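Local structure of type IV pilus biogenesis protein PilB (Streptococcus sanguinis, 7B7P) at residues S19-D24 with S108-T112; V27-I33 with A130-K134; L48-Y54 with N66-N70; G56-K62 with N88-L93. The protein serves as a minor pilin of type IV pili with a direct role in adhesion, joining a pilin module to a metal-binding von Willebrand factor A-like module. All blocks are in the same frame, centred on the assembly; numbering follows the deposited sequence.

Contact 1 of 4, residues S19-D24 with S108-T112; sequences SMQYVD and SYNLT
Helix-on-sheet packing in pilins is well illustrated by residues 19-24 of helix 9-27, which pack against strand residues 108-112. The two short segments run nearly antiparallel, at 150° between their N-to-C directions, with axes 10.0 Å apart at closest; Met20 and Leu111 mark the register, CA to CA 7.4 Å. Met20, with chi1 and chi2 both t and chi3 m (-82°), stretches to the strand and sets its CE 3.6 Å from Tyr109 CB and 3.7 Å from Leu111 CB. Its SD lies 5.2 Å from the Tyr109 ring centroid, an oblique Met-aromatic contact. Tyr109, chi1 m, points its ring obliquely toward the C-terminal end of residues 19-24, so that CE1 meets Val23 CG1 (chi1 t) at 4.0 Å and OH donates a 2.8 Å hydrogen bond to OD1 of Asp24 (chi1 t). Leu111 (chi1 t, chi2 p) brings CD2 to 4.1 Å from Ser19 OG, a hydroxyl hydrogen-bonded to Leu81 O. Such a helix laid on an antiparallel sheet is the hallmark of the pilin fold. Apolar atoms make up most of the contact, and its one cross-segment hydrogen bond ties the phenol to a carboxylate that also pairs with Ser129 OG.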
loop_
_atom_site.group_PDB
_atom_site.type_symbol
_atom_site.label_atom_id
_atom_site.label_comp_id
_atom_site.label_asym_id
_atom_site.label_seq_id
_atom_site.Cartn_x
_atom_site.Cartn_y
_atom_site.Cartn_z
ATOM N N SER A 19 13.813 36.170 3.729
ATOM C CA SER A 19 13.619 34.966 4.529
ATOM C C SER A 19 12.925 33.877 3.721
ATOM O O SER A 19 13.317 32.707 3.772
ATOM C CB SER A 19 12.812 35.308 5.776
ATOM O OG SER A 19 12.697 34.180 6.612
ATOM N N MET A 20 11.906 34.250 2.946
ATOM C CA MET A 20 11.183 33.263 2.163
ATOM C C MET A 20 12.043 32.745 1.024
ATOM O O MET A 20 11.974 31.559 0.673
ATOM C CB MET A 20 9.878 33.866 1.647
ATOM C CG MET A 20 8.995 32.851 0.960
ATOM S SD MET A 20 7.513 33.520 0.174
ATOM C CE MET A 20 6.388 33.639 1.582
ATOM N N GLN A 21 12.877 33.612 0.447
ATOM C CA GLN A 21 13.849 33.148 -0.534
ATOM C C GLN A 21 14.846 32.190 0.105
ATOM O O GLN A 21 15.239 31.196 -0.516
ATOM C CB GLN A 21 14.554 34.340 -1.190
ATOM C CG GLN A 21 13.589 35.212 -2.005
ATOM C CD GLN A 21 14.263 36.176 -2.967
ATOM O OE1 GLN A 21 15.336 36.717 -2.684
ATOM N NE2 GLN A 21 13.629 36.402 -4.115
ATOM N N TYR A 22 15.245 32.452 1.353
ATOM C CA TYR A 22 16.074 31.489 2.077
ATOM C C TYR A 22 15.396 30.132 2.146
ATOM O O TYR A 22 15.985 29.116 1.759
ATOM C CB TYR A 22 16.382 31.987 3.488
ATOM C CG TYR A 22 17.500 33.001 3.560
ATOM C CD1 TYR A 22 18.614 32.903 2.738
ATOM C CD2 TYR A 22 17.431 34.060 4.451
ATOM C CE1 TYR A 22 19.633 33.843 2.808
ATOM C CE2 TYR A 22 18.436 34.993 4.528
ATOM C CZ TYR A 22 19.532 34.884 3.711
ATOM O OH TYR A 22 20.523 35.832 3.814
ATOM N N VAL A 23 14.146 30.106 2.625
ATOM C CA VAL A 23 13.377 28.863 2.681
ATOM C C VAL A 23 13.309 28.207 1.309
ATOM O O VAL A 23 13.684 27.039 1.148
ATOM C CB VAL A 23 11.974 29.126 3.249
ATOM C CG1 VAL A 23 11.110 27.896 3.090
ATOM C CG2 VAL A 23 12.075 29.542 4.707
ATOM N N ASP A 24 12.867 28.953 0.287
ATOM C CA ASP A 24 12.776 28.364 -1.050
ATOM C C ASP A 24 14.125 27.840 -1.530
ATOM O O ASP A 24 14.185 26.839 -2.257
ATOM C CB ASP A 24 12.214 29.375 -2.054
ATOM C CG ASP A 24 11.824 28.726 -3.392
ATOM O OD1 ASP A 24 11.187 27.654 -3.367
ATOM O OD2 ASP A 24 12.148 29.273 -4.473
ATOM N N SER A 108 3.340 26.320 -2.204
ATOM C CA SER A 108 3.014 27.694 -1.874
ATOM C C SER A 108 3.509 28.005 -0.469
ATOM O O SER A 108 3.409 27.176 0.444
ATOM C CB SER A 108 1.515 27.969 -2.015
ATOM O OG SER A 108 0.852 27.918 -0.778
ATOM N N TYR A 109 4.095 29.182 -0.326
ATOM C CA TYR A 109 4.566 29.687 0.948
ATOM C C TYR A 109 3.681 30.838 1.394
ATOM O O TYR A 109 3.223 31.641 0.573
ATOM C CB TYR A 109 5.999 30.182 0.855
ATOM C CG TYR A 109 6.999 29.211 0.316
ATOM C CD1 TYR A 109 7.253 28.004 0.959
ATOM C CD2 TYR A 109 7.741 29.527 -0.816
ATOM C CE1 TYR A 109 8.208 27.124 0.472
ATOM C CE2 TYR A 109 8.694 28.663 -1.311
ATOM C CZ TYR A 109 8.930 27.461 -0.664
ATOM O OH TYR A 109 9.875 26.602 -1.176
ATOM N N ASN A 110 3.451 30.910 2.698
ATOM C CA ASN A 110 2.786 32.031 3.337
ATOM C C ASN A 110 3.679 32.486 4.482
ATOM O O ASN A 110 4.176 31.652 5.245
ATOM C CB ASN A 110 1.394 31.635 3.837
ATOM C CG ASN A 110 0.617 32.814 4.381
ATOM O OD1 ASN A 110 1.050 33.474 5.331
ATOM N ND2 ASN A 110 -0.539 33.090 3.784
ATOM N N LEU A 111 3.915 33.793 4.584
ATOM C CA LEU A 111 4.781 34.310 5.646
ATOM C C LEU A 111 4.302 35.725 5.973
ATOM O O LEU A 111 4.738 36.699 5.355
ATOM C CB LEU A 111 6.250 34.286 5.247
ATOM C CG LEU A 111 7.207 34.790 6.331
ATOM C CD1 LEU A 111 6.878 34.155 7.685
ATOM C CD2 LEU A 111 8.648 34.538 5.950
ATOM N N THR A 112 3.400 35.821 6.949
ATOM C CA THR A 112 2.838 37.117 7.304
ATOM C C THR A 112 3.031 37.443 8.785
ATOM O O THR A 112 3.914 36.887 9.449
ATOM C CB THR A 112 1.347 37.195 6.933
ATOM O OG1 THR A 112 0.633 36.062 7.449
ATOM C CG2 THR A 112 1.172 37.264 5.419
#

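Contact 2 of 4, residues V27-I33 with A130-K134; sequences VGKATSI and ALNTK
Residues 27-33 lead out of helix 9-27 through a type I turn from Val27 to Ala30, closed by Ala30 N to Val27 O at 3.2 Å, and enter strand 32-36 at Ser32. Residues 130-134 form the connection between strands 124-130 and 136-139. The two segments run side by side in the same direction, with CA atoms of Gly28 and Leu131 5.6 Å apart and those of Thr31 and Thr133 5.4 Å. Thr31 and Ser32 both face Arg152, a classic beta bulge. Asn132, chi1 m, sends ND2 to Gly28 O at 2.5 Å, a very short hydrogen bond. Thr133, chi1 t, donates from OG1 to Thr31 O at 3.0 Å and accepts from Gln135 N; its CG2 lies 3.2 Å from Ala30 O. Leu131 (chi1 m, chi2 t) meets Val27 CG1 through CD2 at 3.5 Å. Side-chain donors therefore satisfy backbone carbonyls where the two largely irregular segments share no backbone ladder, fastening the helix-to-strand turn to the link between two sheets.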
loop_
_atom_site.group_PDB
_atom_site.type_symbol
_atom_site.label_atom_id
_atom_site.label_comp_id
_atom_site.label_asym_id
_atom_site.label_seq_id
_atom_site.Cartn_x
_atom_site.Cartn_y
_atom_site.Cartn_z
ATOM N N VAL A 27 14.790 24.612 0.443
ATOM C CA VAL A 27 13.775 23.658 -0.008
ATOM C C VAL A 27 14.074 23.150 -1.415
ATOM O O VAL A 27 13.772 21.992 -1.746
ATOM C CB VAL A 27 12.378 24.308 0.069
ATOM C CG1 VAL A 27 11.424 23.706 -0.948
ATOM C CG2 VAL A 27 11.819 24.199 1.472
ATOM N N GLY A 28 14.667 23.997 -2.266
ATOM C CA GLY A 28 14.979 23.618 -3.639
ATOM C C GLY A 28 16.041 22.541 -3.768
ATOM O O GLY A 28 16.183 21.946 -4.845
ATOM N N LYS A 29 16.782 22.263 -2.695
ATOM C CA LYS A 29 17.819 21.243 -2.712
ATOM C C LYS A 29 17.392 19.937 -2.034
ATOM O O LYS A 29 18.213 19.026 -1.893
ATOM C CB LYS A 29 19.094 21.793 -2.058
ATOM C CG LYS A 29 19.657 23.052 -2.735
ATOM C CD LYS A 29 20.940 23.515 -2.042
ATOM C CE LYS A 29 21.067 25.041 -2.028
ATOM N NZ LYS A 29 21.389 25.535 -0.638
ATOM N N ALA A 30 16.133 19.812 -1.627
ATOM C CA ALA A 30 15.698 18.636 -0.884
ATOM C C ALA A 30 15.284 17.516 -1.829
ATOM O O ALA A 30 14.623 17.747 -2.845
ATOM C CB ALA A 30 14.543 18.981 0.051
ATOM N N THR A 31 15.691 16.298 -1.494
ATOM C CA THR A 31 15.299 15.150 -2.293
ATOM C C THR A 31 14.050 14.455 -1.755
ATOM O O THR A 31 13.526 13.562 -2.424
ATOM C CB THR A 31 16.472 14.166 -2.407
ATOM O OG1 THR A 31 17.123 14.041 -1.137
ATOM C CG2 THR A 31 17.482 14.673 -3.441
ATOM N N SER A 32 13.548 14.859 -0.587
ATOM C CA SER A 32 12.223 14.454 -0.129
ATOM C C SER A 32 11.713 15.500 0.854
ATOM O O SER A 32 12.485 16.051 1.641
ATOM C CB SER A 32 12.233 13.065 0.527
ATOM O OG SER A 32 13.001 13.069 1.713
ATOM N N ILE A 33 10.417 15.777 0.794
ATOM C CA ILE A 33 9.791 16.847 1.561
ATOM C C ILE A 33 8.575 16.280 2.262
ATOM O O ILE A 33 7.765 15.588 1.637
ATOM C CB ILE A 33 9.342 18.031 0.673
ATOM C CG1 ILE A 33 10.506 18.629 -0.099
ATOM C CG2 ILE A 33 8.647 19.097 1.527
ATOM C CD1 ILE A 33 11.293 19.585 0.721
ATOM N N ALA A 130 8.482 26.115 -7.194
ATOM C CA ALA A 130 8.487 24.762 -7.717
ATOM C C ALA A 130 9.581 23.979 -7.017
ATOM O O ALA A 130 10.620 24.537 -6.663
ATOM C CB ALA A 130 8.704 24.751 -9.240
ATOM N N LEU A 131 9.338 22.687 -6.815
ATOM C CA LEU A 131 10.296 21.791 -6.178
ATOM C C LEU A 131 11.051 20.984 -7.220
ATOM O O LEU A 131 10.624 20.860 -8.369
ATOM C CB LEU A 131 9.596 20.840 -5.205
ATOM C CG LEU A 131 8.553 21.494 -4.307
ATOM C CD1 LEU A 131 7.603 20.460 -3.788
ATOM C CD2 LEU A 131 9.244 22.224 -3.177
ATOM N N ASN A 132 12.181 20.420 -6.802
ATOM C CA ASN A 132 12.992 19.588 -7.687
ATOM C C ASN A 132 12.861 18.092 -7.413
ATOM O O ASN A 132 13.497 17.295 -8.111
ATOM C CB ASN A 132 14.464 20.005 -7.599
ATOM C CG ASN A 132 14.681 21.438 -8.030
ATOM O OD1 ASN A 132 14.398 21.802 -9.176
ATOM N ND2 ASN A 132 15.155 22.272 -7.101
ATOM N N THR A 133 12.052 17.691 -6.431
ATOM C CA THR A 133 11.748 16.294 -6.162
ATOM C C THR A 133 10.258 16.056 -6.358
ATOM O O THR A 133 9.442 16.962 -6.156
ATOM C CB THR A 133 12.152 15.876 -4.725
ATOM O OG1 THR A 133 11.539 14.625 -4.397
ATOM C CG2 THR A 133 11.700 16.903 -3.698
ATOM N N LYS A 134 9.914 14.830 -6.762
ATOM C CA LYS A 134 8.534 14.359 -6.812
ATOM C C LYS A 134 8.116 13.615 -5.549
ATOM O O LYS A 134 6.974 13.151 -5.467
ATOM C CB LYS A 134 8.318 13.456 -8.034
ATOM C CG LYS A 134 8.556 14.150 -9.370
ATOM C CD LYS A 134 9.846 13.663 -10.022
ATOM C CE LYS A 134 10.488 14.746 -10.888
ATOM N NZ LYS A 134 11.971 14.742 -10.706
#

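Contact 3 of 4, residues L48-Y54 with N66-N70; sequences LTREWSY and NYVWN
Beyond its last backbone pair a hairpin can be continued by side chains, as residues 48-54 and 66-70 demonstrate. Leu48 begins the first segment, its CD2 4.1 Å from Tyr67 CG. Thr49 starts a type II turn that ends at Trp52, and its N donates to Tyr54 OH at 3.0 Å, tying the turn back to the strand. Arg50 places CB 3.7 Å from Trp69 CH2. Glu51, with the positive phi (72°) of the turn's third position, lays its CA over the face of the Trp69 indole: a CH-pi contact 3.3 Å from the centroid of the five-membered ring and 11° off the ring normal. Trp69 has chi1 t and chi2 -120°, and its ring also meets that of Trp76. Trp52 packs its ring edge-to-face with Phe34. Ser53, chi1 -37°, accepts Trp69 N on OG at 3.2 Å. Tyr54 forms the antiparallel hydrogen-bonded pair with Tyr67, CA to CA 5.0 Å: Tyr54 N to Tyr67 O is 2.8 Å and Tyr67 N to Tyr54 O 2.9 Å. Both tyrosines have chi1 m and send their CA-to-CB bonds to the same sheet face, though the Tyr54 ring then leads away, to Thr49 N. This is the open end of the beta hairpin formed by strands 53-57 and 64-67 within the mixed sheet of the pilin module.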
loop_
_atom_site.group_PDB
_atom_site.type_symbol
_atom_site.label_atom_id
_atom_site.label_comp_id
_atom_site.label_asym_id
_atom_site.label_seq_id
_atom_site.Cartn_x
_atom_site.Cartn_y
_atom_site.Cartn_z
ATOM N N LEU A 48 11.715 16.261 17.359
ATOM C CA LEU A 48 12.354 16.127 16.061
ATOM C C LEU A 48 12.835 14.695 15.859
ATOM O O LEU A 48 13.560 14.144 16.693
ATOM C CB LEU A 48 13.515 17.119 15.936
ATOM C CG LEU A 48 13.245 18.480 15.274
ATOM C CD1 LEU A 48 11.912 19.063 15.730
ATOM C CD2 LEU A 48 14.380 19.467 15.538
ATOM N N THR A 49 12.391 14.092 14.762
ATOM C CA THR A 49 12.808 12.756 14.370
ATOM C C THR A 49 14.205 12.823 13.768
ATOM O O THR A 49 14.484 13.686 12.929
ATOM C CB THR A 49 11.813 12.187 13.365
ATOM O OG1 THR A 49 10.487 12.356 13.875
ATOM C CG2 THR A 49 12.082 10.723 13.110
ATOM N N ARG A 50 15.084 11.922 14.198
ATOM C CA ARG A 50 16.490 12.036 13.836
ATOM C C ARG A 50 16.701 11.778 12.348
ATOM O O ARG A 50 15.974 11.006 11.721
ATOM C CB ARG A 50 17.343 11.057 14.646
ATOM C CG ARG A 50 16.920 10.845 16.096
ATOM C CD ARG A 50 17.242 9.415 16.511
ATOM N NE ARG A 50 18.648 9.115 16.242
ATOM C CZ ARG A 50 19.634 9.268 17.119
ATOM N NH1 ARG A 50 19.373 9.705 18.346
ATOM N NH2 ARG A 50 20.881 8.977 16.766
ATOM N N GLU A 51 17.736 12.425 11.799
ATOM C CA GLU A 51 18.173 12.384 10.399
ATOM C C GLU A 51 17.237 13.128 9.450
ATOM O O GLU A 51 17.408 13.053 8.221
ATOM C CB GLU A 51 18.407 10.951 9.906
ATOM C CG GLU A 51 19.163 10.083 10.908
ATOM C CD GLU A 51 19.194 8.614 10.529
ATOM O OE1 GLU A 51 19.908 7.845 11.214
ATOM O OE2 GLU A 51 18.519 8.233 9.548
ATOM N N TRP A 52 16.271 13.869 9.983
ATOM C CA TRP A 52 15.448 14.779 9.202
ATOM C C TRP A 52 15.767 16.212 9.605
ATOM O O TRP A 52 15.773 16.542 10.796
ATOM C CB TRP A 52 13.962 14.474 9.402
ATOM C CG TRP A 52 13.588 13.192 8.752
ATOM C CD1 TRP A 52 13.500 11.971 9.347
ATOM C CD2 TRP A 52 13.289 12.988 7.361
ATOM N NE1 TRP A 52 13.154 11.019 8.417
ATOM C CE2 TRP A 52 13.021 11.618 7.191
ATOM C CE3 TRP A 52 13.211 13.833 6.250
ATOM C CZ2 TRP A 52 12.680 11.070 5.955
ATOM C CZ3 TRP A 52 12.871 13.288 5.021
ATOM C CH2 TRP A 52 12.609 11.920 4.885
ATOM N N SER A 53 16.054 17.048 8.612
ATOM C CA SER A 53 16.209 18.481 8.819
ATOM C C SER A 53 14.850 19.170 8.716
ATOM O O SER A 53 13.940 18.685 8.042
ATOM C CB SER A 53 17.186 19.053 7.801
ATOM O OG SER A 53 18.224 18.124 7.557
ATOM N N TYR A 54 14.710 20.297 9.411
ATOM C CA TYR A 54 13.418 20.952 9.560
ATOM C C TYR A 54 13.527 22.450 9.296
ATOM O O TYR A 54 14.574 23.062 9.511
ATOM C CB TYR A 54 12.831 20.745 10.968
ATOM C CG TYR A 54 12.421 19.325 11.307
ATOM C CD1 TYR A 54 13.372 18.325 11.494
ATOM C CD2 TYR A 54 11.085 18.991 11.471
ATOM C CE1 TYR A 54 12.997 17.033 11.818
ATOM C CE2 TYR A 54 10.705 17.705 11.794
ATOM C CZ TYR A 54 11.665 16.729 11.967
ATOM O OH TYR A 54 11.289 15.446 12.284
ATOM N N ASN A 66 15.886 26.930 11.008
ATOM C CA ASN A 66 16.316 25.852 10.131
ATOM C C ASN A 66 17.179 24.912 10.969
ATOM O O ASN A 66 18.341 25.222 11.247
ATOM C CB ASN A 66 17.080 26.431 8.950
ATOM C CG ASN A 66 17.585 25.379 8.006
ATOM O OD1 ASN A 66 16.996 24.308 7.876
ATOM N ND2 ASN A 66 18.678 25.683 7.317
ATOM N N TYR A 67 16.606 23.779 11.385
ATOM C CA TYR A 67 17.325 22.758 12.150
ATOM C C TYR A 67 17.881 21.739 11.166
ATOM O O TYR A 67 17.141 20.906 10.641
ATOM C CB TYR A 67 16.405 22.086 13.162
ATOM C CG TYR A 67 15.579 23.035 13.990
ATOM C CD1 TYR A 67 14.412 23.589 13.484
ATOM C CD2 TYR A 67 15.960 23.374 15.283
ATOM C CE1 TYR A 67 13.648 24.456 14.236
ATOM C CE2 TYR A 67 15.202 24.239 16.048
ATOM C CZ TYR A 67 14.042 24.774 15.519
ATOM O OH TYR A 67 13.270 25.638 16.264
ATOM N N VAL A 68 19.196 21.795 10.922
ATOM C CA VAL A 68 19.848 20.981 9.895
ATOM C C VAL A 68 20.492 19.761 10.542
ATOM O O VAL A 68 21.054 19.847 11.640
ATOM C CB VAL A 68 20.885 21.807 9.109
ATOM C CG1 VAL A 68 21.426 21.004 7.935
ATOM C CG2 VAL A 68 20.266 23.112 8.628
ATOM N N TRP A 69 20.420 18.619 9.853
ATOM C CA TRP A 69 20.915 17.362 10.407
ATOM C C TRP A 69 22.437 17.309 10.368
ATOM O O TRP A 69 23.052 17.526 9.317
ATOM C CB TRP A 69 20.343 16.163 9.652
ATOM C CG TRP A 69 20.770 14.852 10.260
ATOM C CD1 TRP A 69 21.482 13.848 9.654
ATOM C CD2 TRP A 69 20.529 14.417 11.605
ATOM N NE1 TRP A 69 21.688 12.814 10.538
ATOM C CE2 TRP A 69 21.115 13.138 11.742
ATOM C CE3 TRP A 69 19.863 14.979 12.702
ATOM C CZ2 TRP A 69 21.052 12.415 12.931
ATOM C CZ3 TRP A 69 19.804 14.261 13.881
ATOM C CH2 TRP A 69 20.394 12.992 13.986
ATOM N N ASN A 70 23.037 16.978 11.518
ATOM C CA ASN A 70 24.490 16.993 11.670
ATOM C C ASN A 70 25.134 15.706 11.173
ATOM O O ASN A 70 26.097 15.748 10.399
ATOM C CB ASN A 70 24.858 17.218 13.135
ATOM C CG ASN A 70 26.108 18.045 13.292
ATOM O OD1 ASN A 70 27.145 17.757 12.684
ATOM N ND2 ASN A 70 26.017 19.097 14.099
#

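Contact 4 of 4, residues G56-K62 with N88-L93; sequences GLSADGK and NMKLDL
A glycine carbonyl in a turn, rather than a strand ladder, makes the backbone link here: Leu91 N donates to Gly61 O at 2.8 Å. Gly61 has a positive phi (77°), which glycine adopts readily, and follows Asp60, chi1 p, whose OD1 accepts from Lys62 N at 2.9 Å in an Asx turn; the position of that OD1 is less certain. The segments run antiparallel, with CA atoms of Lys62 and Lys90 4.7 Å apart and those of Leu57 and Leu93 6.8 Å. The turn belongs to the connection between strands 53-57 and 64-67, the two arms of a beta hairpin, and it packs on the lead-in to strand 92-101 of the separate antiparallel sheet. Leu57 (chi1 m, chi2 t) sits in the apolar part, CD1 3.5 Å from Leu91 CB and CG 3.6 Å from Leu93 CB. Leu91 is m,t and Leu93 t,p; Leu93 CD2 reaches Gly56 CA at 3.9 Å. At the far end the Lys62 side chain (chi1 m, chi2 -149°, chi3 m, chi4 t) runs beside the second segment, CB 3.4 Å from Met89 O, until NZ donates to Asn88 OD1 at 2.9 Å.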
loop_
_atom_site.group_PDB
_atom_site.type_symbol
_atom_site.label_atom_id
_atom_site.label_comp_id
_atom_site.label_asym_id
_atom_site.label_seq_id
_atom_site.Cartn_x
_atom_site.Cartn_y
_atom_site.Cartn_z
ATOM N N GLY A 56 10.861 25.769 10.311
ATOM C CA GLY A 56 9.618 26.148 10.951
ATOM C C GLY A 56 9.859 27.299 11.896
ATOM O O GLY A 56 11.001 27.684 12.169
ATOM N N LEU A 57 8.756 27.842 12.397
ATOM C CA LEU A 57 8.819 28.992 13.280
ATOM C C LEU A 57 9.305 28.603 14.674
ATOM O O LEU A 57 9.211 27.447 15.108
ATOM C CB LEU A 57 7.453 29.658 13.388
ATOM C CG LEU A 57 7.093 30.601 12.243
ATOM C CD1 LEU A 57 6.089 31.633 12.732
ATOM C CD2 LEU A 57 8.345 31.256 11.685
ATOM N N SER A 58 9.811 29.609 15.385
ATOM C CA SER A 58 10.252 29.458 16.761
ATOM C C SER A 58 9.082 29.115 17.675
ATOM O O SER A 58 7.907 29.136 17.286
ATOM C CB SER A 58 10.919 30.743 17.264
ATOM O OG SER A 58 10.069 31.875 17.159
ATOM N N ALA A 59 9.427 28.788 18.920
ATOM C CA ALA A 59 8.423 28.699 19.967
ATOM C C ALA A 59 7.747 30.049 20.156
ATOM O O ALA A 59 6.517 30.160 20.087
ATOM C CB ALA A 59 9.072 28.210 21.263
ATOM N N ASP A 60 8.548 31.104 20.346
ATOM C CA ASP A 60 7.996 32.447 20.496
ATOM C C ASP A 60 7.330 32.954 19.222
ATOM O O ASP A 60 6.659 33.995 19.262
ATOM C CB ASP A 60 9.085 33.434 20.950
ATOM C CG ASP A 60 10.305 33.447 20.033
ATOM O OD1 ASP A 60 10.138 33.414 18.792
ATOM O OD2 ASP A 60 11.441 33.511 20.556
ATOM N N GLY A 61 7.499 32.252 18.103
ATOM C CA GLY A 61 6.825 32.604 16.873
ATOM C C GLY A 61 7.420 33.773 16.131
ATOM O O GLY A 61 6.782 34.297 15.213
ATOM N N LYS A 62 8.630 34.196 16.484
ATOM C CA LYS A 62 9.182 35.449 15.993
ATOM C C LYS A 62 10.368 35.252 15.070
ATOM O O LYS A 62 10.930 36.240 14.582
ATOM C CB LYS A 62 9.581 36.338 17.177
ATOM C CG LYS A 62 8.504 36.392 18.253
ATOM C CD LYS A 62 8.466 37.710 19.007
ATOM C CE LYS A 62 9.507 37.745 20.109
ATOM N NZ LYS A 62 9.480 39.044 20.828
ATOM N N ASN A 88 10.318 42.256 17.301
ATOM C CA ASN A 88 9.535 41.417 18.199
ATOM C C ASN A 88 8.112 41.244 17.674
ATOM O O ASN A 88 7.130 41.283 18.421
ATOM C CB ASN A 88 9.573 41.979 19.622
ATOM C CG ASN A 88 10.993 42.003 20.192
ATOM O OD1 ASN A 88 11.583 40.952 20.466
ATOM N ND2 ASN A 88 11.553 43.201 20.353
ATOM N N MET A 89 8.019 41.050 16.360
ATOM C CA MET A 89 6.771 40.764 15.669
ATOM C C MET A 89 6.528 39.260 15.618
ATOM O O MET A 89 7.466 38.468 15.487
ATOM C CB MET A 89 6.821 41.336 14.253
ATOM C CG MET A 89 5.481 41.544 13.589
ATOM S SD MET A 89 5.680 42.010 11.851
ATOM C CE MET A 89 6.715 43.458 12.042
ATOM N N LYS A 90 5.264 38.867 15.723
ATOM C CA LYS A 90 4.897 37.460 15.704
ATOM C C LYS A 90 4.452 37.058 14.299
ATOM O O LYS A 90 3.718 37.792 13.631
ATOM C CB LYS A 90 3.804 37.171 16.736
ATOM C CG LYS A 90 4.363 36.681 18.078
ATOM C CD LYS A 90 4.368 37.799 19.121
ATOM C CE LYS A 90 4.260 37.255 20.547
ATOM N NZ LYS A 90 3.980 38.319 21.569
ATOM N N LEU A 91 4.912 35.887 13.856
ATOM C CA LEU A 91 4.859 35.484 12.459
ATOM C C LEU A 91 3.876 34.337 12.238
ATOM O O LEU A 91 3.616 33.537 13.139
ATOM C CB LEU A 91 6.253 35.072 11.978
ATOM C CG LEU A 91 7.294 36.186 11.939
ATOM C CD1 LEU A 91 8.645 35.648 11.486
ATOM C CD2 LEU A 91 6.820 37.281 11.012
ATOM N N ASP A 92 3.328 34.271 11.020
ATOM C CA ASP A 92 2.422 33.208 10.586
ATOM C C ASP A 92 3.034 32.542 9.353
ATOM O O ASP A 92 3.076 33.145 8.272
ATOM C CB ASP A 92 1.030 33.778 10.290
ATOM C CG ASP A 92 -0.020 32.697 10.010
ATOM O OD1 ASP A 92 0.154 31.541 10.465
ATOM O OD2 ASP A 92 -1.040 33.017 9.351
ATOM N N LEU A 93 3.506 31.303 9.513
ATOM C CA LEU A 93 4.214 30.574 8.466
ATOM C C LEU A 93 3.419 29.336 8.070
ATOM O O LEU A 93 3.110 28.496 8.921
ATOM C CB LEU A 93 5.610 30.178 8.937
ATOM C CG LEU A 93 6.296 29.113 8.095
ATOM C CD1 LEU A 93 6.604 29.650 6.694
ATOM C CD2 LEU A 93 7.563 28.644 8.797
#

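Overall arrangement
All four contacts lie in the pilin module, on the same side of the chain's centre and away from the magnesium-binding residues Ser173 and Asp284. Contacts 1 and 4, centres about 13 Å apart, share the three-stranded sheet, where Thr112 and Asp92 join neighbouring strands. Contacts 1 and 2, about 14 Å apart, meet at Tyr109 and Val27 as helix 9-27 passes into strand 32-36. Contacts 2, 3 and 4 all reach the six-stranded sheet; Ser32 touches the Trp52 ring between 2 and 3, and strand 53-57 serves both 3 and 4. Contacts 1 and 2 cross along the chain, as do 3 and 4, nested inside their loops, so helix and both sheets form one interlocked unit.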